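Local atomic coordinates of Cap5O (Staphylococcus aureus, PDB entry 3OJO), a protein that probably oxidises UDP-N-acetylmannosamine, using bound NAD as the oxidant, in the synthesis of the capsular polysaccharide of Staphylococcus aureus. Residues F321-K326 against D330-S335; F338-L343 against L379-H384; L343-Q346 against E351-A354. One frame throughout, in Å; residues are numbered along the deposited sequence.

Contact 1. Residues F321-K326 against D330-S335; sequences FGLTYK and DDIRES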
ATOM      1  N   PHE B 321      27.490  -8.233  -4.033  1.00 50.06           N
ATOM      2  CA  PHE B 321      26.891  -9.513  -4.413  1.00 49.56           C
ATOM      3  C   PHE B 321      25.542  -9.229  -5.098  1.00 51.26           C
ATOM      4  O   PHE B 321      24.545  -8.948  -4.440  1.00 49.84           O
ATOM      5  CB  PHE B 321      26.720 -10.410  -3.173  1.00 51.58           C
ATOM      6  CG  PHE B 321      27.856 -11.352  -2.862  1.00 53.62           C
ATOM      7  CD1 PHE B 321      27.617 -12.555  -2.210  1.00 56.75           C
ATOM      8  CD2 PHE B 321      29.167 -11.027  -3.190  1.00 57.47           C
ATOM      9  CE1 PHE B 321      28.667 -13.424  -1.900  1.00 58.11           C
ATOM     10  CE2 PHE B 321      30.219 -11.905  -2.890  1.00 60.82           C
ATOM     11  CZ  PHE B 321      29.960 -13.095  -2.243  1.00 58.46           C
ATOM     12  N   GLY B 322      25.552  -9.252  -6.419  1.00 47.66           N
ATOM     13  CA  GLY B 322      24.385  -8.964  -7.236  1.00 46.83           C
ATOM     14  C   GLY B 322      24.368  -7.544  -7.759  1.00 49.41           C
ATOM     15  O   GLY B 322      24.559  -6.594  -6.997  1.00 48.19           O
ATOM     16  N   LEU B 323      24.155  -7.398  -9.075  1.00 46.83           N
ATOM     17  CA  LEU B 323      24.104  -6.110  -9.777  1.00 46.60           C
ATOM     18  C   LEU B 323      22.745  -5.905 -10.497  1.00 50.06           C
ATOM     19  O   LEU B 323      22.549  -4.896 -11.175  1.00 50.33           O
ATOM     20  CB  LEU B 323      25.253  -6.005 -10.785  1.00 46.86           C
ATOM     21  CG  LEU B 323      26.701  -5.819 -10.296  1.00 51.42           C
ATOM     22  CD1 LEU B 323      27.619  -5.779 -11.477  1.00 54.90           C
ATOM     23  CD2 LEU B 323      26.890  -4.506  -9.605  1.00 50.69           C
ATOM     24  N   THR B 324      21.806  -6.836 -10.299  1.00 45.93           N
ATOM     25  CA  THR B 324      20.481  -6.819 -10.927  1.00 45.71           C
ATOM     26  C   THR B 324      19.371  -6.429  -9.954  1.00 51.86           C
ATOM     27  O   THR B 324      19.518  -6.652  -8.750  1.00 50.81           O
ATOM     28  CB  THR B 324      20.172  -8.214 -11.516  1.00 47.20           C
ATOM     29  OG1 THR B 324      20.126  -9.180 -10.458  1.00 39.87           O
ATOM     30  CG2 THR B 324      21.168  -8.635 -12.591  1.00 41.97           C
ATOM     31  N   TYR B 325      18.228  -5.915 -10.477  1.00 51.76           N
ATOM     32  CA  TYR B 325      17.082  -5.597  -9.617  1.00 53.47           C
ATOM     33  C   TYR B 325      16.417  -6.883  -9.164  1.00 59.19           C
ATOM     34  O   TYR B 325      16.323  -7.126  -7.965  1.00 61.46           O
ATOM     35  CB  TYR B 325      16.076  -4.636 -10.286  1.00 56.21           C
ATOM     36  CG  TYR B 325      14.782  -4.436  -9.503  1.00 61.03           C
ATOM     37  CD1 TYR B 325      14.795  -3.910  -8.207  1.00 63.24           C
ATOM     38  CD2 TYR B 325      13.544  -4.732 -10.072  1.00 62.14           C
ATOM     39  CE1 TYR B 325      13.611  -3.720  -7.489  1.00 63.15           C
ATOM     40  CE2 TYR B 325      12.355  -4.547  -9.361  1.00 63.21           C
ATOM     41  CZ  TYR B 325      12.392  -4.028  -8.072  1.00 70.13           C
ATOM     42  OH  TYR B 325      11.218  -3.822  -7.377  1.00 68.14           O
ATOM     43  N   LYS B 326      16.000  -7.721 -10.109  1.00 54.70           N
ATOM     44  CA  LYS B 326      15.363  -8.969  -9.745  1.00 54.48           C
ATOM     45  C   LYS B 326      16.424 -10.054  -9.606  1.00 59.09           C
ATOM     46  O   LYS B 326      17.497  -9.956 -10.207  1.00 60.16           O
ATOM     47  CB  LYS B 326      14.261  -9.354 -10.758  1.00 56.57           C
ATOM     48  CG  LYS B 326      13.210  -8.269 -10.955  1.00 66.53           C
ATOM     49  CD  LYS B 326      12.109  -8.678 -11.909  1.00 77.64           C
ATOM     50  CE  LYS B 326      11.295  -7.480 -12.352  1.00 91.57           C
ATOM     51  NZ  LYS B 326      12.035  -6.617 -13.318  1.00 99.67           N
ATOM     52  N   ASP B 330      19.464 -11.609 -15.680  1.00 62.02           N
ATOM     53  CA  ASP B 330      20.716 -11.014 -16.166  1.00 62.98           C
ATOM     54  C   ASP B 330      20.565  -9.507 -16.543  1.00 67.00           C
ATOM     55  O   ASP B 330      21.474  -8.910 -17.139  1.00 66.37           O
ATOM     56  CB  ASP B 330      21.297 -11.852 -17.333  1.00 65.32           C
ATOM     57  CG  ASP B 330      20.603 -11.696 -18.679  1.00 82.28           C
ATOM     58  OD1 ASP B 330      21.316 -11.503 -19.694  1.00 82.63           O
ATOM     59  OD2 ASP B 330      19.345 -11.789 -18.723  1.00 92.03           O
ATOM     60  N   ASP B 331      19.418  -8.912 -16.162  1.00 63.30           N
ATOM     61  CA  ASP B 331      19.054  -7.522 -16.436  1.00 63.46           C
ATOM     62  C   ASP B 331      19.658  -6.515 -15.435  1.00 66.96           C
ATOM     63  O   ASP B 331      19.217  -6.423 -14.280  1.00 65.99           O
ATOM     64  CB  ASP B 331      17.524  -7.382 -16.547  1.00 65.65           C
ATOM     65  CG  ASP B 331      17.083  -6.394 -17.599  1.00 82.47           C
ATOM     66  OD1 ASP B 331      17.114  -6.751 -18.800  1.00 84.57           O
ATOM     67  OD2 ASP B 331      16.694  -5.268 -17.227  1.00 90.68           O
ATOM     68  N   ILE B 332      20.685  -5.774 -15.899  1.00 63.53           N
ATOM     69  CA  ILE B 332      21.402  -4.745 -15.142  1.00 63.42           C
ATOM     70  C   ILE B 332      20.772  -3.350 -15.402  1.00 65.99           C
ATOM     71  O   ILE B 332      21.175  -2.352 -14.793  1.00 64.72           O
ATOM     72  CB  ILE B 332      22.913  -4.807 -15.505  1.00 67.24           C
ATOM     73  CG1 ILE B 332      23.794  -4.347 -14.340  1.00 68.86           C
ATOM     74  CG2 ILE B 332      23.249  -4.057 -16.814  1.00 67.69           C
ATOM     75  CD1 ILE B 332      25.264  -4.851 -14.416  1.00 82.35           C
ATOM     76  N   ARG B 333      19.798  -3.301 -16.338  1.00 62.26           N
ATOM     77  CA  ARG B 333      19.079  -2.106 -16.770  1.00 61.46           C
ATOM     78  C   ARG B 333      18.218  -1.592 -15.635  1.00 62.26           C
ATOM     79  O   ARG B 333      17.434  -2.356 -15.060  1.00 62.51           O
ATOM     80  CB  ARG B 333      18.190  -2.417 -17.997  1.00 64.01           C
ATOM     81  CG  ARG B 333      18.936  -2.708 -19.292  1.00 74.24           C
ATOM     82  CD  ARG B 333      17.981  -2.982 -20.444  1.00 85.19           C
ATOM     83  NE  ARG B 333      17.577  -4.389 -20.507  1.00 99.16           N
ATOM     84  CZ  ARG B 333      16.892  -4.935 -21.508  1.00117.14           C
ATOM     85  NH1 ARG B 333      16.515  -4.196 -22.546  1.00105.75           N
ATOM     86  NH2 ARG B 333      16.576  -6.224 -21.480  1.00105.33           N
ATOM     87  N   GLU B 334      18.366  -0.291 -15.318  1.00 56.32           N
ATOM     88  CA  GLU B 334      17.638   0.412 -14.254  1.00 54.57           C
ATOM     89  C   GLU B 334      17.683  -0.391 -12.954  1.00 52.83           C
ATOM     90  O   GLU B 334      16.648  -0.768 -12.422  1.00 52.56           O
ATOM     91  CB  GLU B 334      16.182   0.722 -14.695  1.00 56.25           C
ATOM     92  CG  GLU B 334      16.057   1.903 -15.638  1.00 65.07           C
ATOM     93  CD  GLU B 334      16.261   3.239 -14.960  1.00 88.95           C
ATOM     94  OE1 GLU B 334      15.327   3.697 -14.261  1.00 76.44           O
ATOM     95  OE2 GLU B 334      17.371   3.807 -15.090  1.00 85.03           O
ATOM     96  N   SER B 335      18.898  -0.711 -12.493  1.00 45.09           N
ATOM     97  CA  SER B 335      19.147  -1.516 -11.299  1.00 42.39           C
ATOM     98  C   SER B 335      19.644  -0.680 -10.104  1.00 46.09           C
ATOM     99  O   SER B 335      20.659   0.032 -10.211  1.00 46.00           O
ATOM    100  CB  SER B 335      20.133  -2.633 -11.624  1.00 41.31           C
ATOM    101  OG  SER B 335      20.830  -3.109 -10.489  1.00 42.05           O
TER
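At D330 and D331 the backbone meets the methyl of T324, with T324 CG2 3.4 Å from D331 O. T324 suits this place because its two branches do different work: CG2 packs against D331 while OG1 hydrogen-bonds K326 O at 2.8 Å. D331 turns its carboxylate along its own segment, where OD1 takes both NE and NH2 of R333 nearly in the guanidinium plane. I332 then lies side by side with L323. Its chi1 of -151° sets CG1 anti to the backbone N and carries CD1 to 3.8 Å from L323 CB, an apolar contact fitting for two branched aliphatics. All this belongs to the loop that joins strand 317-321 to helix 336-346 in the Rossmann-like UDP-binding domain. R333 reaches outward from it, and its NH1 forms a salt bridge to an NAD phosphate; the side-on grip of R333 NE and NH2 on D331 OD1 is consistent with a steadied guanidinium. E334 leads the chain back to S335, whose OG donates to L323 O at 2.6 Å from above the carbonyl plane, 51° out of it. The same small hydroxyl, at the N-cap of helix 336-346, also pairs with the amide of F338.

Contact 2. Residues F338-L343 against L379-H384; sequences FDIYEL and LILSDH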
ATOM      1  N   PHE B 338      23.251  -1.922  -9.219  1.00 43.14           N
ATOM      2  CA  PHE B 338      24.290  -1.362 -10.071  1.00 42.77           C
ATOM      3  C   PHE B 338      24.538   0.065  -9.677  1.00 45.81           C
ATOM      4  O   PHE B 338      25.689   0.489  -9.685  1.00 46.38           O
ATOM      5  CB  PHE B 338      23.939  -1.448 -11.567  1.00 44.86           C
ATOM      6  CG  PHE B 338      25.135  -1.081 -12.405  1.00 47.35           C
ATOM      7  CD1 PHE B 338      26.117  -2.021 -12.694  1.00 51.38           C
ATOM      8  CD2 PHE B 338      25.336   0.230 -12.823  1.00 50.39           C
ATOM      9  CE1 PHE B 338      27.247  -1.674 -13.434  1.00 51.71           C
ATOM     10  CE2 PHE B 338      26.493   0.584 -13.525  1.00 53.44           C
ATOM     11  CZ  PHE B 338      27.431  -0.374 -13.832  1.00 51.09           C
ATOM     12  N   ASP B 339      23.467   0.817  -9.340  1.00 41.30           N
ATOM     13  CA  ASP B 339      23.566   2.207  -8.889  1.00 40.26           C
ATOM     14  C   ASP B 339      24.456   2.355  -7.664  1.00 43.30           C
ATOM     15  O   ASP B 339      25.283   3.268  -7.618  1.00 41.83           O
ATOM     16  CB  ASP B 339      22.177   2.787  -8.653  1.00 41.98           C
ATOM     17  CG  ASP B 339      21.469   3.124  -9.949  1.00 52.02           C
ATOM     18  OD1 ASP B 339      20.385   3.759  -9.888  1.00 53.51           O
ATOM     19  OD2 ASP B 339      22.008   2.782 -11.029  1.00 51.47           O
ATOM     20  N   ILE B 340      24.373   1.371  -6.741  1.00 41.07           N
ATOM     21  CA  ILE B 340      25.177   1.303  -5.516  1.00 41.09           C
ATOM     22  C   ILE B 340      26.632   1.037  -5.879  1.00 46.84           C
ATOM     23  O   ILE B 340      27.509   1.755  -5.402  1.00 46.86           O
ATOM     24  CB  ILE B 340      24.598   0.293  -4.466  1.00 43.40           C
ATOM     25  CG1 ILE B 340      23.216   0.773  -3.952  1.00 44.56           C
ATOM     26  CG2 ILE B 340      25.548   0.100  -3.284  1.00 43.00           C
ATOM     27  CD1 ILE B 340      22.274  -0.266  -3.463  1.00 45.73           C
ATOM     28  N   TYR B 341      26.877   0.021  -6.736  1.00 44.61           N
ATOM     29  CA  TYR B 341      28.210  -0.394  -7.201  1.00 44.98           C
ATOM     30  C   TYR B 341      28.978   0.781  -7.802  1.00 47.55           C
ATOM     31  O   TYR B 341      30.109   1.026  -7.427  1.00 47.89           O
ATOM     32  CB  TYR B 341      28.091  -1.561  -8.210  1.00 46.79           C
ATOM     33  CG  TYR B 341      29.337  -1.821  -9.033  1.00 48.73           C
ATOM     34  CD1 TYR B 341      30.423  -2.507  -8.492  1.00 50.50           C
ATOM     35  CD2 TYR B 341      29.447  -1.346 -10.342  1.00 49.40           C
ATOM     36  CE1 TYR B 341      31.586  -2.719  -9.233  1.00 51.55           C
ATOM     37  CE2 TYR B 341      30.605  -1.551 -11.090  1.00 49.93           C
ATOM     38  CZ  TYR B 341      31.666  -2.247 -10.536  1.00 55.44           C
ATOM     39  OH  TYR B 341      32.794  -2.457 -11.278  1.00 55.66           O
ATOM     40  N   GLU B 342      28.337   1.495  -8.707  1.00 43.77           N
ATOM     41  CA  GLU B 342      28.830   2.661  -9.413  1.00 44.86           C
ATOM     42  C   GLU B 342      29.143   3.826  -8.430  1.00 51.16           C
ATOM     43  O   GLU B 342      30.135   4.528  -8.628  1.00 51.53           O
ATOM     44  CB  GLU B 342      27.762   3.038 -10.459  1.00 46.22           C
ATOM     45  CG  GLU B 342      27.973   4.307 -11.264  1.00 55.30           C
ATOM     46  CD  GLU B 342      26.784   4.742 -12.109  1.00 84.44           C
ATOM     47  OE1 GLU B 342      25.712   4.089 -12.039  1.00 84.04           O
ATOM     48  OE2 GLU B 342      26.933   5.741 -12.855  1.00 78.67           O
ATOM     49  N   LEU B 343      28.292   4.028  -7.392  1.00 47.77           N
ATOM     50  CA  LEU B 343      28.450   5.057  -6.352  1.00 46.64           C
ATOM     51  C   LEU B 343      29.616   4.685  -5.470  1.00 50.91           C
ATOM     52  O   LEU B 343      30.404   5.555  -5.093  1.00 51.55           O
ATOM     53  CB  LEU B 343      27.183   5.191  -5.466  1.00 45.80           C
ATOM     54  CG  LEU B 343      26.013   6.009  -6.014  1.00 47.54           C
ATOM     55  CD1 LEU B 343      24.764   5.773  -5.183  1.00 46.84           C
ATOM     56  CD2 LEU B 343      26.352   7.489  -6.099  1.00 44.86           C
ATOM     57  N   LEU B 379      28.525  -7.079   0.462  1.00 45.69           N
ATOM     58  CA  LEU B 379      27.283  -6.341   0.318  1.00 44.41           C
ATOM     59  C   LEU B 379      26.296  -7.085  -0.578  1.00 47.24           C
ATOM     60  O   LEU B 379      26.522  -7.182  -1.785  1.00 46.45           O
ATOM     61  CB  LEU B 379      27.577  -4.910  -0.193  1.00 43.71           C
ATOM     62  CG  LEU B 379      26.442  -3.888  -0.170  1.00 47.36           C
ATOM     63  CD1 LEU B 379      25.853  -3.713   1.239  1.00 47.20           C
ATOM     64  CD2 LEU B 379      26.912  -2.557  -0.720  1.00 47.80           C
ATOM     65  N   ILE B 380      25.195  -7.599   0.012  1.00 43.46           N
ATOM     66  CA  ILE B 380      24.171  -8.293  -0.777  1.00 43.51           C
ATOM     67  C   ILE B 380      23.035  -7.348  -1.261  1.00 45.22           C
ATOM     68  O   ILE B 380      22.225  -6.853  -0.472  1.00 43.29           O
ATOM     69  CB  ILE B 380      23.685  -9.619  -0.163  1.00 46.72           C
ATOM     70  CG1 ILE B 380      24.865 -10.407   0.429  1.00 46.12           C
ATOM     71  CG2 ILE B 380      22.908 -10.427  -1.214  1.00 49.35           C
ATOM     72  CD1 ILE B 380      24.548 -11.742   0.909  1.00 51.67           C
ATOM     73  N   LEU B 381      23.009  -7.123  -2.581  1.00 40.66           N
ATOM     74  CA  LEU B 381      22.099  -6.205  -3.269  1.00 39.28           C
ATOM     75  C   LEU B 381      21.078  -6.861  -4.197  1.00 44.12           C
ATOM     76  O   LEU B 381      20.131  -6.179  -4.600  1.00 41.78           O
ATOM     77  CB  LEU B 381      22.885  -5.114  -4.018  1.00 38.01           C
ATOM     78  CG  LEU B 381      23.941  -4.329  -3.259  1.00 39.40           C
ATOM     79  CD1 LEU B 381      24.643  -3.420  -4.182  1.00 37.22           C
ATOM     80  CD2 LEU B 381      23.340  -3.557  -2.085  1.00 41.90           C
ATOM     81  N   SER B 382      21.226  -8.186  -4.480  1.00 43.74           N
ATOM     82  CA  SER B 382      20.287  -8.979  -5.299  1.00 44.55           C
ATOM     83  C   SER B 382      19.884 -10.263  -4.591  1.00 49.20           C
ATOM     84  O   SER B 382      20.695 -10.831  -3.872  1.00 49.81           O
ATOM     85  CB  SER B 382      20.874  -9.292  -6.671  1.00 47.30           C
ATOM     86  OG  SER B 382      21.179  -8.086  -7.355  1.00 54.30           O
ATOM     87  N   ASP B 383      18.638 -10.708  -4.777  1.00 46.55           N
ATOM     88  CA  ASP B 383      18.135 -11.931  -4.145  1.00 47.13           C
ATOM     89  C   ASP B 383      18.260 -13.189  -5.059  1.00 53.27           C
ATOM     90  O   ASP B 383      17.300 -13.946  -5.253  1.00 53.04           O
ATOM     91  CB  ASP B 383      16.713 -11.731  -3.550  1.00 48.86           C
ATOM     92  CG  ASP B 383      15.613 -11.350  -4.531  1.00 59.02           C
ATOM     93  OD1 ASP B 383      15.926 -11.104  -5.721  1.00 60.50           O
ATOM     94  OD2 ASP B 383      14.449 -11.266  -4.103  1.00 66.48           O
ATOM     95  N   HIS B 384      19.477 -13.411  -5.592  1.00 50.32           N
ATOM     96  CA  HIS B 384      19.803 -14.566  -6.415  1.00 50.71           C
ATOM     97  C   HIS B 384      19.705 -15.837  -5.578  1.00 57.99           C
ATOM     98  O   HIS B 384      20.141 -15.839  -4.426  1.00 57.79           O
ATOM     99  CB  HIS B 384      21.217 -14.432  -6.987  1.00 50.86           C
ATOM    100  CG  HIS B 384      21.376 -13.316  -7.963  1.00 53.47           C
ATOM    101  ND1 HIS B 384      20.468 -13.117  -8.985  1.00 54.85           N
ATOM    102  CD2 HIS B 384      22.369 -12.409  -8.077  1.00 55.47           C
ATOM    103  CE1 HIS B 384      20.911 -12.080  -9.668  1.00 54.85           C
ATOM    104  NE2 HIS B 384      22.056 -11.621  -9.163  1.00 55.57           N
TER
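I340 packs helix 336-346 against L379, in strand 377-380 of the parallel five-stranded sheet of a Rossmann-like alpha/beta domain, and against L381 in the loop that follows the strand. The contact is buried and wholly apolar, without a hydrogen bond across it. Along the helix, the carbonyls of F338 and D339 accept the helix bonds: F338 O from E342 N at 3.0 Å and D339 O from L343 N, which holds the turn carrying I340 in shape. A beta-branched isoleucine suits the next place, because it offers hydrocarbon close to the helix as well as at its tip. With CG2 anti to the backbone N and CG1 beside that N (chi1 -65°), the two branches diverge over the leucines. I340 CB and I340 CG2 both come to 3.7 Å from L381 CD1, and I340 CD1 lies 3.7 Å from L381 CD2, so L381 lays both methyls against one flank of the isoleucine. P263, P299 and V303 also touch I340, which places it between the sheet and helix 286-312. Y341 leads its ring off toward L323, while L343 packs on V303. From the same helix A337 also touches L381, and L344 touches L379. L379 comes at I340 roughly at a right angle and offers one methyl, L379 CD2 lying 3.9 Å from I340 CG2.

Contact 3. Residues L343-Q346 against E351-A354; sequences LLNQ and EVCA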
ATOM      1  N   LEU B 343      28.292   4.028  -7.392  1.00 47.77           N
ATOM      2  CA  LEU B 343      28.450   5.057  -6.352  1.00 46.64           C
ATOM      3  C   LEU B 343      29.616   4.685  -5.470  1.00 50.91           C
ATOM      4  O   LEU B 343      30.404   5.555  -5.093  1.00 51.55           O
ATOM      5  CB  LEU B 343      27.183   5.191  -5.466  1.00 45.80           C
ATOM      6  CG  LEU B 343      26.013   6.009  -6.014  1.00 47.54           C
ATOM      7  CD1 LEU B 343      24.764   5.773  -5.183  1.00 46.84           C
ATOM      8  CD2 LEU B 343      26.352   7.489  -6.099  1.00 44.86           C
ATOM      9  N   LEU B 344      29.714   3.401  -5.136  1.00 47.35           N
ATOM     10  CA  LEU B 344      30.802   2.882  -4.327  1.00 48.17           C
ATOM     11  C   LEU B 344      32.127   2.981  -5.108  1.00 56.40           C
ATOM     12  O   LEU B 344      33.158   3.333  -4.524  1.00 55.90           O
ATOM     13  CB  LEU B 344      30.522   1.432  -3.890  1.00 47.51           C
ATOM     14  CG  LEU B 344      29.535   1.192  -2.755  1.00 50.94           C
ATOM     15  CD1 LEU B 344      29.538  -0.256  -2.368  1.00 52.73           C
ATOM     16  CD2 LEU B 344      29.835   2.052  -1.531  1.00 50.23           C
ATOM     17  N   ASN B 345      32.090   2.687  -6.430  1.00 56.46           N
ATOM     18  CA  ASN B 345      33.250   2.770  -7.319  1.00 57.84           C
ATOM     19  C   ASN B 345      33.739   4.218  -7.398  1.00 63.35           C
ATOM     20  O   ASN B 345      34.941   4.451  -7.261  1.00 63.72           O
ATOM     21  CB  ASN B 345      32.925   2.232  -8.717  1.00 61.97           C
ATOM     22  CG  ASN B 345      34.147   1.922  -9.546  1.00 93.72           C
ATOM     23  OD1 ASN B 345      34.855   2.815 -10.024  1.00 90.47           O
ATOM     24  ND2 ASN B 345      34.422   0.644  -9.728  1.00 88.73           N
ATOM     25  N   GLN B 346      32.806   5.181  -7.581  1.00 60.60           N
ATOM     26  CA  GLN B 346      33.090   6.613  -7.630  1.00 61.09           C
ATOM     27  C   GLN B 346      33.717   7.084  -6.310  1.00 68.37           C
ATOM     28  O   GLN B 346      34.705   7.825  -6.327  1.00 69.05           O
ATOM     29  CB  GLN B 346      31.805   7.395  -7.924  1.00 62.20           C
ATOM     30  CG  GLN B 346      32.002   8.895  -7.870  1.00 79.23           C
ATOM     31  CD  GLN B 346      31.252   9.650  -8.931  1.00106.11           C
ATOM     32  OE1 GLN B 346      30.036   9.510  -9.086  1.00105.58           O
ATOM     33  NE2 GLN B 346      31.974  10.500  -9.642  1.00 98.17           N
ATOM     34  N   GLU B 351      37.279   0.493  -2.100  1.00 68.34           N
ATOM     35  CA  GLU B 351      37.709  -0.345  -3.217  1.00 68.00           C
ATOM     36  C   GLU B 351      36.579  -1.357  -3.464  1.00 69.79           C
ATOM     37  O   GLU B 351      36.323  -2.226  -2.638  1.00 68.12           O
ATOM     38  CB  GLU B 351      39.046  -1.035  -2.889  1.00 69.51           C
ATOM     39  CG  GLU B 351      39.889  -1.331  -4.113  1.00 81.92           C
ATOM     40  CD  GLU B 351      39.859  -2.779  -4.565  1.00109.48           C
ATOM     41  OE1 GLU B 351      40.275  -3.661  -3.779  1.00103.38           O
ATOM     42  OE2 GLU B 351      39.465  -3.024  -5.728  1.00107.01           O
ATOM     43  N   VAL B 352      35.852  -1.183  -4.569  1.00 66.48           N
ATOM     44  CA  VAL B 352      34.696  -2.030  -4.880  1.00 66.31           C
ATOM     45  C   VAL B 352      35.008  -3.178  -5.833  1.00 71.22           C
ATOM     46  O   VAL B 352      35.809  -3.029  -6.759  1.00 70.58           O
ATOM     47  CB  VAL B 352      33.433  -1.221  -5.286  1.00 69.81           C
ATOM     48  CG1 VAL B 352      33.399   0.104  -4.559  1.00 69.73           C
ATOM     49  CG2 VAL B 352      33.365  -1.011  -6.788  1.00 69.52           C
ATOM     50  N   CYS B 353      34.345  -4.311  -5.616  1.00 68.87           N
ATOM     51  CA  CYS B 353      34.498  -5.501  -6.429  1.00 68.89           C
ATOM     52  C   CYS B 353      33.125  -6.170  -6.564  1.00 69.23           C
ATOM     53  O   CYS B 353      32.541  -6.589  -5.568  1.00 69.23           O
ATOM     54  CB  CYS B 353      35.545  -6.425  -5.806  1.00 70.17           C
ATOM     55  SG  CYS B 353      35.786  -7.997  -6.667  1.00 74.82           S
ATOM     56  N   ALA B 354      32.590  -6.218  -7.789  1.00 62.50           N
ATOM     57  CA  ALA B 354      31.289  -6.816  -8.038  1.00 60.44           C
ATOM     58  C   ALA B 354      31.342  -8.300  -8.327  1.00 62.52           C
ATOM     59  O   ALA B 354      32.176  -8.746  -9.109  1.00 61.82           O
ATOM     60  CB  ALA B 354      30.607  -6.106  -9.183  1.00 60.72           C
TER
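V352 faces the last turn of helix 336-346, where its CG1 lies over the backbone around L344 and N345 and its CG2 meets the N345 side chain. The contact consists of van der Waals packing, and no hydrogen bond crosses between the segments. On the apolar side V352 CG1 approaches L344 near its backbone and CB; the model puts these carbons closer than they can comfortably sit, so their exact spacing is doubtful. L344 has CG beside its backbone N (chi1 -77°), and this turns the isobutyl end to V303 and T306 of helix 286-312 and to V318 of the neighbouring strand. Leucine is apt here, since its branched end can touch all three and so fill the layer between helix and sheet. These segments are the second and third elements of a beta-alpha-beta unit, strand 317-321, helix 336-346 and strand 351-355; strand 351-355 lies at an edge of the parallel sheet and hydrogen-bonds to strand 317-321 through E351 and C353. V352, compact and beta-branched as strands favour, also touches Y341 one turn earlier in the helix. The remaining contact is between a polar side chain and a methyl. N345 crosses V352 at about a right angle, its CG anti to the backbone N (chi1 -163°), and lays N345 ND2 3.5 Å from V352 CG2 and N345 CB 3.8 Å from the same methyl. An asparagine can do this at an exposed position, where both CB and the amide nitrogen rest against the methyl.

Leaving strand 317-321, the chain first closes contact 1 across the three residues 327-329, ending at the N-cap of helix 336-346. That helix opens both later contacts. Contact 3 closes first, over the short turn 347-350 into edge strand 351-355; contact 2 spans 35 residues and returns with strand 377-380, so contact 3 nests inside it and L343 belongs to both. Contact 1 lies wholly before them in sequence yet joins them in space: F321 N bonds to L379 O, T324 O to S382 OG, and L323 CD1 packs on A354 CB. Y341 links V352 and A354 to the helix. Together they tie loop, helix and three adjacent strands of the UDP-binding domain.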